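PDB 6TJ2: Alpha/beta hydrolase from Paenibacillus sp. VTT E-133280, which probably hydrolyses esters such as methyl salicylate outside the cell, in the manner of tobacco salicylic acid binding protein 2. Local coordinates for residues 43-48 with 70-75; 110-115 with 133-138. One frame throughout, in Å; residues are numbered along the deposited sequence.

Interaction 1: residues 43-48 with 70-75; sequences TPLTFV and LGHTVY
Thr43 and Pro44 meet the turn at Gly71-His72 before the strands begin. The carbonyl O of Thr43 lies at the edge of the His72 imidazole, near CE1. Pro44 CB rests on Gly71 O at 3.7 Å. Gly71 itself ends helix 61-69 in a Schellman motif, with positive phi.

Leu45 N donates to His72 ND1 over 2.9 Å, and the N-H lies close to the ring plane. ND1 is therefore the acceptor here and carries no proton. The imidazole thus takes the place of a backbone partner just ahead of the sheet. His72 CG stands anti to its own carbonyl carbon (chi1 -54°). The ring lies alongside the Leu45 side chain. Leu45 O then accepts from Thr73 N at 2.9 Å.

From Thr46 the two chains run as parallel strands, 46-50 and 73-75. They are the two strands of a right-handed beta-alpha-beta unit of the alpha/beta-hydrolase fold, joined by helix 61-69. Strand 73-75 is outermost in the sheet of this chain. Thr46 and Thr73 lie side by side on one face. Thr46 CG2 reaches the edge of the Tyr75 ring at CE1, 3.7 Å away.

Phe47 points to the other face, toward helix 61-69, where Leu67 touches both it and His72. Its N donates to Thr73 O at 2.8 Å. Its ring turns an edge to the face of His72 in a T-shaped pair, with planes at 80°. CE2 is the leading atom, 4.1 Å from His72 CB. Phe47 O accepts from Tyr75 N at 2.8 Å. Val48 CG2 packs loosely on Tyr75 CB.

Interaction 2: residues 110-115 with 133-138; sequences DFILLG and RIKRIV
Phe111 CG sits between its own backbone N and carbonyl carbon (chi1 60°), the crowded position. The ring crosses Arg133 obliquely, with Arg133 O over one face, toward the rim, 3.5 Å from Phe111 CD2. Phe111 CE1 packs on Ile134 CG1. Leu113 CG is anti to its backbone N (chi1 -178°), and CD2 of that residue meets Ile134 CD1.

Strands 111-117 and 134-139 are parallel neighbours in the central sheet of the alpha/beta-hydrolase fold, joined by helix 119-129 in a beta-alpha-beta crossover. A beta bulge shifts the register by one between Phe111 and Ile112. Lys135 N bonds to Phe111 O at 2.8 Å, before the shift. Past it, Leu113 is gripped twice: its N donates to Arg136 O and its O accepts from Val138 N.

Asp110 OD1 and Lys135 NZ form a long salt bridge of 4.0 Å; NZ also pairs with Asp285. The Arg136 side chain leads away to Ser227 and to Asp184 of the second subunit.

On the face opposite Leu113, Val138 CG2 touches Ile112 CG2 at 3.6 Å and Val138 CG1 touches Leu114 CD1. Gly115, in a probable nucleophile elbow with Ser117, donates its N to Val138 O at 3.0 Å.

The modelled chain starts at Thr43 and enters strand 46-50. It passes through helix 61-69 and returns at 70-75, where interaction 1 closes the first loop. Helix 92-105 then leads to strand 111-117. Helix 119-129 follows, and interaction 2 closes a second loop at 133-138. The loops lie in series; they neither nest nor cross. The centres of the two contacts are about 11 Å apart. The contacts meet between strands 46-50 and 111-117, where Thr46 O and Ile112 N are 2.7 Å apart, a probable hydrogen bond. Leu45 CD1 also packs on Ile112 CD1. Together they span four strands that are neighbours across the sheet, in the order 73-75, 46-50, 111-117, 134-139.

Interaction 1: residues 43-48 with 70-75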
ATOM      1  N   THR A  43      -3.842  26.154  14.039  1.00 19.58           N
ATOM      2  CA  THR A  43      -4.669  26.413  15.233  1.00 22.91           C
ATOM      3  C   THR A  43      -4.244  25.417  16.307  1.00 18.83           C
ATOM      4  O   THR A  43      -4.106  24.248  15.999  1.00 17.05           O
ATOM      5  CB  THR A  43      -6.149  26.108  14.878  1.00 24.76           C
ATOM      6  OG1 THR A  43      -6.573  26.923  13.789  1.00 37.33           O
ATOM      7  CG2 THR A  43      -7.087  26.216  16.057  1.00 30.78           C
ATOM      8  N   PRO A  44      -4.069  25.804  17.583  1.00 15.66           N
ATOM      9  CA  PRO A  44      -3.758  24.835  18.625  1.00 15.80           C
ATOM     10  C   PRO A  44      -4.901  23.833  18.845  1.00 13.96           C
ATOM     11  O   PRO A  44      -6.081  24.168  18.741  1.00 15.74           O
ATOM     12  CB  PRO A  44      -3.502  25.682  19.873  1.00 16.53           C
ATOM     13  CG  PRO A  44      -3.199  27.038  19.321  1.00 18.42           C
ATOM     14  CD  PRO A  44      -4.030  27.185  18.085  1.00 18.20           C
ATOM     15  N   LEU A  45      -4.501  22.610  19.071  1.00 13.62           N
ATOM     16  CA  LEU A  45      -5.375  21.452  19.285  1.00 13.94           C
ATOM     17  C   LEU A  45      -5.135  20.908  20.706  1.00 12.90           C
ATOM     18  O   LEU A  45      -4.037  21.076  21.273  1.00 14.19           O
ATOM     19  CB  LEU A  45      -5.053  20.356  18.262  1.00 13.86           C
ATOM     20  CG  LEU A  45      -5.296  20.748  16.804  1.00 15.00           C
ATOM     21  CD1 LEU A  45      -4.804  19.616  15.923  1.00 16.36           C
ATOM     22  CD2 LEU A  45      -6.735  21.029  16.521  1.00 17.68           C
ATOM     23  N   THR A  46      -6.154  20.249  21.241  1.00 13.23           N
ATOM     24  CA  THR A  46      -6.001  19.527  22.499  1.00 13.57           C
ATOM     25  C   THR A  46      -6.168  18.055  22.146  1.00 12.61           C
ATOM     26  O   THR A  46      -7.203  17.684  21.571  1.00 14.34           O
ATOM     27  CB  THR A  46      -7.008  19.971  23.544  1.00 15.07           C
ATOM     28  OG1 THR A  46      -6.692  21.344  23.844  1.00 18.09           O
ATOM     29  CG2 THR A  46      -6.952  19.145  24.809  1.00 15.01           C
ATOM     30  N   PHE A  47      -5.207  17.239  22.484  1.00 11.62           N
ATOM     31  CA  PHE A  47      -5.219  15.765  22.269  1.00 11.69           C
ATOM     32  C   PHE A  47      -5.393  15.078  23.610  1.00 11.15           C
ATOM     33  O   PHE A  47      -4.723  15.421  24.619  1.00 12.21           O
ATOM     34  CB  PHE A  47      -3.889  15.328  21.671  1.00 11.94           C
ATOM     35  CG  PHE A  47      -3.710  15.735  20.245  1.00 11.78           C
ATOM     36  CD1 PHE A  47      -4.033  14.858  19.196  1.00 12.20           C
ATOM     37  CD2 PHE A  47      -3.089  16.934  19.954  1.00 12.58           C
ATOM     38  CE1 PHE A  47      -3.827  15.257  17.880  1.00 12.83           C
ATOM     39  CE2 PHE A  47      -2.852  17.300  18.639  1.00 13.30           C
ATOM     40  CZ  PHE A  47      -3.211  16.447  17.617  1.00 13.16           C
ATOM     41  N   VAL A  48      -6.190  14.028  23.617  1.00 11.14           N
ATOM     42  CA  VAL A  48      -6.244  12.998  24.680  1.00 10.72           C
ATOM     43  C   VAL A  48      -5.786  11.698  24.030  1.00 10.75           C
ATOM     44  O   VAL A  48      -6.508  11.185  23.149  1.00 10.91           O
ATOM     45  CB  VAL A  48      -7.641  12.883  25.299  1.00 11.77           C
ATOM     46  CG1 VAL A  48      -7.687  11.776  26.330  1.00 11.86           C
ATOM     47  CG2 VAL A  48      -8.085  14.192  25.963  1.00 12.31           C
ATOM     48  N   LEU A  70       4.838  22.104  19.343  1.00 16.23           N
ATOM     49  CA  LEU A  70       4.050  22.713  18.262  1.00 16.99           C
ATOM     50  C   LEU A  70       2.924  23.578  18.813  1.00 16.02           C
ATOM     51  O   LEU A  70       2.173  24.137  17.996  1.00 19.25           O
ATOM     52  CB  LEU A  70       3.495  21.585  17.378  1.00 18.08           C
ATOM     53  CG  LEU A  70       4.525  20.803  16.586  1.00 18.31           C
ATOM     54  CD1 LEU A  70       3.908  19.595  15.926  1.00 20.99           C
ATOM     55  CD2 LEU A  70       5.208  21.699  15.566  1.00 20.18           C
ATOM     56  N   GLY A  71       2.754  23.659  20.139  1.00 15.61           N
ATOM     57  CA  GLY A  71       1.753  24.525  20.767  1.00 17.19           C
ATOM     58  C   GLY A  71       0.495  23.802  21.176  1.00 15.93           C
ATOM     59  O   GLY A  71      -0.482  24.466  21.564  1.00 16.95           O
ATOM     60  N   HIS A  72       0.415  22.482  20.978  1.00 13.68           N
ATOM     61  CA  HIS A  72      -0.785  21.704  21.319  1.00 12.97           C
ATOM     62  C   HIS A  72      -0.779  21.287  22.800  1.00 12.81           C
ATOM     63  O   HIS A  72       0.302  21.106  23.402  1.00 14.88           O
ATOM     64  CB  HIS A  72      -0.876  20.499  20.357  1.00 13.02           C
ATOM     65  CG  HIS A  72      -0.819  20.938  18.939  1.00 12.75           C
ATOM     66  ND1 HIS A  72      -1.742  21.822  18.433  1.00 14.86           N
ATOM     67  CD2 HIS A  72       0.091  20.700  17.976  1.00 13.12           C
ATOM     68  CE1 HIS A  72      -1.448  22.036  17.142  1.00 14.39           C
ATOM     69  NE2 HIS A  72      -0.346  21.367  16.862  1.00 13.50           N
ATOM     70  N   THR A  73      -1.956  21.104  23.327  1.00 12.62           N
ATOM     71  CA  THR A  73      -2.167  20.597  24.686  1.00 12.53           C
ATOM     72  C   THR A  73      -2.362  19.074  24.587  1.00 11.84           C
ATOM     73  O   THR A  73      -3.095  18.634  23.700  1.00 12.95           O
ATOM     74  CB  THR A  73      -3.351  21.275  25.349  1.00 13.33           C
ATOM     75  OG1 THR A  73      -3.046  22.676  25.397  1.00 16.49           O
ATOM     76  CG2 THR A  73      -3.576  20.779  26.760  1.00 13.42           C
ATOM     77  N   VAL A  74      -1.631  18.333  25.394  1.00 11.45           N
ATOM     78  CA  VAL A  74      -1.636  16.856  25.240  1.00 11.42           C
ATOM     79  C   VAL A  74      -1.841  16.213  26.613  1.00 11.50           C
ATOM     80  O   VAL A  74      -1.022  16.451  27.528  1.00 13.44           O
ATOM     81  CB  VAL A  74      -0.358  16.332  24.594  1.00 11.90           C
ATOM     82  CG1 VAL A  74      -0.444  14.832  24.372  1.00 12.36           C
ATOM     83  CG2 VAL A  74      -0.032  17.056  23.293  1.00 12.30           C
ATOM     84  N   TYR A  75      -2.865  15.404  26.742  1.00 10.92           N
ATOM     85  CA  TYR A  75      -3.159  14.583  27.948  1.00 11.80           C
ATOM     86  C   TYR A  75      -2.898  13.126  27.594  1.00 11.80           C
ATOM     87  O   TYR A  75      -3.328  12.658  26.507  1.00 11.69           O
ATOM     88  CB  TYR A  75      -4.592  14.770  28.409  1.00 11.59           C
ATOM     89  CG  TYR A  75      -4.908  16.176  28.816  1.00 11.83           C
ATOM     90  CD1 TYR A  75      -5.531  17.054  27.935  1.00 13.21           C
ATOM     91  CD2 TYR A  75      -4.533  16.646  30.049  1.00 13.35           C
ATOM     92  CE1 TYR A  75      -5.784  18.370  28.272  1.00 12.86           C
ATOM     93  CE2 TYR A  75      -4.822  17.949  30.409  1.00 14.14           C
ATOM     94  CZ  TYR A  75      -5.439  18.801  29.533  1.00 14.48           C
ATOM     95  OH  TYR A  75      -5.718  20.102  29.916  1.00 16.22           O
TER

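Interaction 2: residues 110-115 with 133-138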
ATOM      1  N   ASP A 110     -13.783  19.778  23.675  1.00 13.79           N
ATOM      2  CA  ASP A 110     -13.378  20.181  22.320  1.00 15.13           C
ATOM      3  C   ASP A 110     -11.989  19.616  22.020  1.00 13.56           C
ATOM      4  O   ASP A 110     -11.155  20.305  21.443  1.00 15.79           O
ATOM      5  CB  ASP A 110     -13.391  21.714  22.217  1.00 17.64           C
ATOM      6  CG  ASP A 110     -13.350  22.223  20.790  1.00 24.21           C
ATOM      7  OD1 ASP A 110     -13.980  21.590  19.885  1.00 28.84           O
ATOM      8  OD2 ASP A 110     -12.676  23.276  20.603  1.00 29.36           O
ATOM      9  N   PHE A 111     -11.804  18.329  22.309  1.00 13.48           N
ATOM     10  CA  PHE A 111     -10.504  17.668  22.169  1.00 12.03           C
ATOM     11  C   PHE A 111     -10.578  16.599  21.066  1.00 13.35           C
ATOM     12  O   PHE A 111     -11.628  16.053  20.693  1.00 12.96           O
ATOM     13  CB  PHE A 111     -10.005  17.117  23.508  1.00 11.98           C
ATOM     14  CG  PHE A 111     -10.873  16.100  24.170  1.00 12.78           C
ATOM     15  CD1 PHE A 111     -10.884  14.748  23.791  1.00 13.09           C
ATOM     16  CD2 PHE A 111     -11.695  16.487  25.204  1.00 13.80           C
ATOM     17  CE1 PHE A 111     -11.688  13.846  24.464  1.00 14.18           C
ATOM     18  CE2 PHE A 111     -12.528  15.586  25.826  1.00 14.36           C
ATOM     19  CZ  PHE A 111     -12.543  14.266  25.457  1.00 14.95           C
ATOM     20  N   ILE A 112      -9.375  16.285  20.642  1.00 12.02           N
ATOM     21  CA  ILE A 112      -9.128  15.169  19.689  1.00 12.28           C
ATOM     22  C   ILE A 112      -8.894  13.928  20.527  1.00 11.89           C
ATOM     23  O   ILE A 112      -7.912  13.900  21.300  1.00 11.92           O
ATOM     24  CB  ILE A 112      -7.921  15.477  18.797  1.00 12.36           C
ATOM     25  CG1 ILE A 112      -8.120  16.803  18.057  1.00 15.98           C
ATOM     26  CG2 ILE A 112      -7.686  14.329  17.833  1.00 12.20           C
ATOM     27  CD1 ILE A 112      -6.946  17.348  17.474  1.00 21.54           C
ATOM     28  N   LEU A 113      -9.744  12.917  20.412  1.00 10.59           N
ATOM     29  CA  LEU A 113      -9.590  11.674  21.191  1.00 11.72           C
ATOM     30  C   LEU A 113      -8.884  10.702  20.257  1.00 10.46           C
ATOM     31  O   LEU A 113      -9.491  10.295  19.223  1.00 11.23           O
ATOM     32  CB  LEU A 113     -10.957  11.168  21.628  1.00 11.52           C
ATOM     33  CG  LEU A 113     -10.920   9.893  22.485  1.00 11.40           C
ATOM     34  CD1 LEU A 113     -10.121  10.138  23.771  1.00 12.61           C
ATOM     35  CD2 LEU A 113     -12.368   9.460  22.782  1.00 12.38           C
ATOM     36  N   LEU A 114      -7.652  10.326  20.582  1.00 10.66           N
ATOM     37  CA  LEU A 114      -6.792   9.508  19.682  1.00 11.26           C
ATOM     38  C   LEU A 114      -6.426   8.232  20.386  1.00 11.28           C
ATOM     39  O   LEU A 114      -5.906   8.311  21.519  1.00 11.78           O
ATOM     40  CB  LEU A 114      -5.593  10.352  19.270  1.00 12.75           C
ATOM     41  CG  LEU A 114      -4.646   9.742  18.225  1.00 13.36           C
ATOM     42  CD1 LEU A 114      -3.937  10.874  17.476  1.00 15.26           C
ATOM     43  CD2 LEU A 114      -3.668   8.768  18.835  1.00 13.52           C
ATOM     44  N   GLY A 115      -6.632   7.094  19.753  1.00  9.61           N
ATOM     45  CA  GLY A 115      -6.281   5.781  20.327  1.00 11.53           C
ATOM     46  C   GLY A 115      -5.360   5.031  19.419  1.00 10.29           C
ATOM     47  O   GLY A 115      -5.472   5.150  18.194  1.00 10.92           O
ATOM     48  N   ARG A 133     -18.191  16.161  24.212  1.00 14.02           N
ATOM     49  CA  ARG A 133     -16.859  16.706  24.596  1.00 14.60           C
ATOM     50  C   ARG A 133     -15.829  16.561  23.455  1.00 14.50           C
ATOM     51  O   ARG A 133     -14.749  17.111  23.581  1.00 15.03           O
ATOM     52  CB  ARG A 133     -16.320  16.039  25.856  1.00 15.42           C
ATOM     53  CG  ARG A 133     -17.113  16.359  27.102  1.00 15.09           C
ATOM     54  CD  ARG A 133     -16.455  15.704  28.284  1.00 15.03           C
ATOM     55  NE  ARG A 133     -17.255  15.968  29.479  1.00 16.61           N
ATOM     56  CZ  ARG A 133     -17.035  16.941  30.331  1.00 18.43           C
ATOM     57  NH1 ARG A 133     -16.021  17.768  30.193  1.00 17.94           N
ATOM     58  NH2 ARG A 133     -17.889  17.091  31.335  1.00 19.55           N
ATOM     59  N   ILE A 134     -16.149  15.820  22.406  1.00 14.08           N
ATOM     60  CA  ILE A 134     -15.130  15.352  21.441  1.00 13.38           C
ATOM     61  C   ILE A 134     -15.256  16.112  20.120  1.00 12.86           C
ATOM     62  O   ILE A 134     -16.361  16.119  19.528  1.00 15.94           O
ATOM     63  CB  ILE A 134     -15.268  13.835  21.268  1.00 13.80           C
ATOM     64  CG1 ILE A 134     -15.034  13.089  22.586  1.00 15.76           C
ATOM     65  CG2 ILE A 134     -14.312  13.361  20.181  1.00 14.73           C
ATOM     66  CD1 ILE A 134     -15.498  11.661  22.527  1.00 17.13           C
ATOM     67  N   LYS A 135     -14.162  16.708  19.691  1.00 13.07           N
ATOM     68  CA  LYS A 135     -14.075  17.400  18.390  1.00 13.09           C
ATOM     69  C   LYS A 135     -13.941  16.396  17.228  1.00 14.06           C
ATOM     70  O   LYS A 135     -14.537  16.596  16.165  1.00 14.69           O
ATOM     71  CB  LYS A 135     -12.915  18.398  18.430  1.00 16.04           C
ATOM     72  CG  LYS A 135     -12.633  19.174  17.144  1.00 20.70           C
ATOM     73  CD  LYS A 135     -11.246  19.793  17.138  1.00 27.61           C
ATOM     74  CE  LYS A 135     -11.164  21.280  17.309  1.00 31.39           C
ATOM     75  NZ  LYS A 135     -12.116  21.980  16.406  1.00 31.14           N
ATOM     76  N   ARG A 136     -13.094  15.381  17.399  1.00 12.86           N
ATOM     77  CA  ARG A 136     -12.726  14.424  16.331  1.00 12.80           C
ATOM     78  C   ARG A 136     -12.132  13.203  17.018  1.00 11.17           C
ATOM     79  O   ARG A 136     -11.472  13.350  18.068  1.00 12.59           O
ATOM     80  CB  ARG A 136     -11.754  15.082  15.342  1.00 13.40           C
ATOM     81  CG  ARG A 136     -11.277  14.189  14.204  1.00 13.35           C
ATOM     82  CD  ARG A 136     -10.526  14.939  13.113  1.00 14.78           C
ATOM     83  NE  ARG A 136     -11.385  15.715  12.270  1.00 15.74           N
ATOM     84  CZ  ARG A 136     -11.941  15.273  11.107  1.00 17.50           C
ATOM     85  NH1 ARG A 136     -11.764  14.059  10.536  1.00 14.86           N
ATOM     86  NH2 ARG A 136     -12.734  16.122  10.472  1.00 22.83           N
ATOM     87  N   ILE A 137     -12.373  12.046  16.443  1.00 10.97           N
ATOM     88  CA  ILE A 137     -11.850  10.758  16.958  1.00 11.45           C
ATOM     89  C   ILE A 137     -10.827  10.243  15.964  1.00 11.79           C
ATOM     90  O   ILE A 137     -11.141  10.143  14.748  1.00 12.99           O
ATOM     91  CB  ILE A 137     -12.980   9.774  17.190  1.00 12.63           C
ATOM     92  CG1 ILE A 137     -14.070  10.322  18.106  1.00 14.03           C
ATOM     93  CG2 ILE A 137     -12.402   8.482  17.702  1.00 13.97           C
ATOM     94  CD1 ILE A 137     -15.338   9.458  18.082  1.00 16.19           C
ATOM     95  N   VAL A 138      -9.613   9.967  16.412  1.00 10.68           N
ATOM     96  CA  VAL A 138      -8.508   9.539  15.536  1.00 11.05           C
ATOM     97  C   VAL A 138      -8.111   8.135  15.932  1.00 11.25           C
ATOM     98  O   VAL A 138      -7.701   7.916  17.087  1.00 11.81           O
ATOM     99  CB  VAL A 138      -7.315  10.510  15.583  1.00 11.46           C
ATOM    100  CG1 VAL A 138      -6.183  10.000  14.710  1.00 11.74           C
ATOM    101  CG2 VAL A 138      -7.754  11.904  15.166  1.00 11.91           C
TER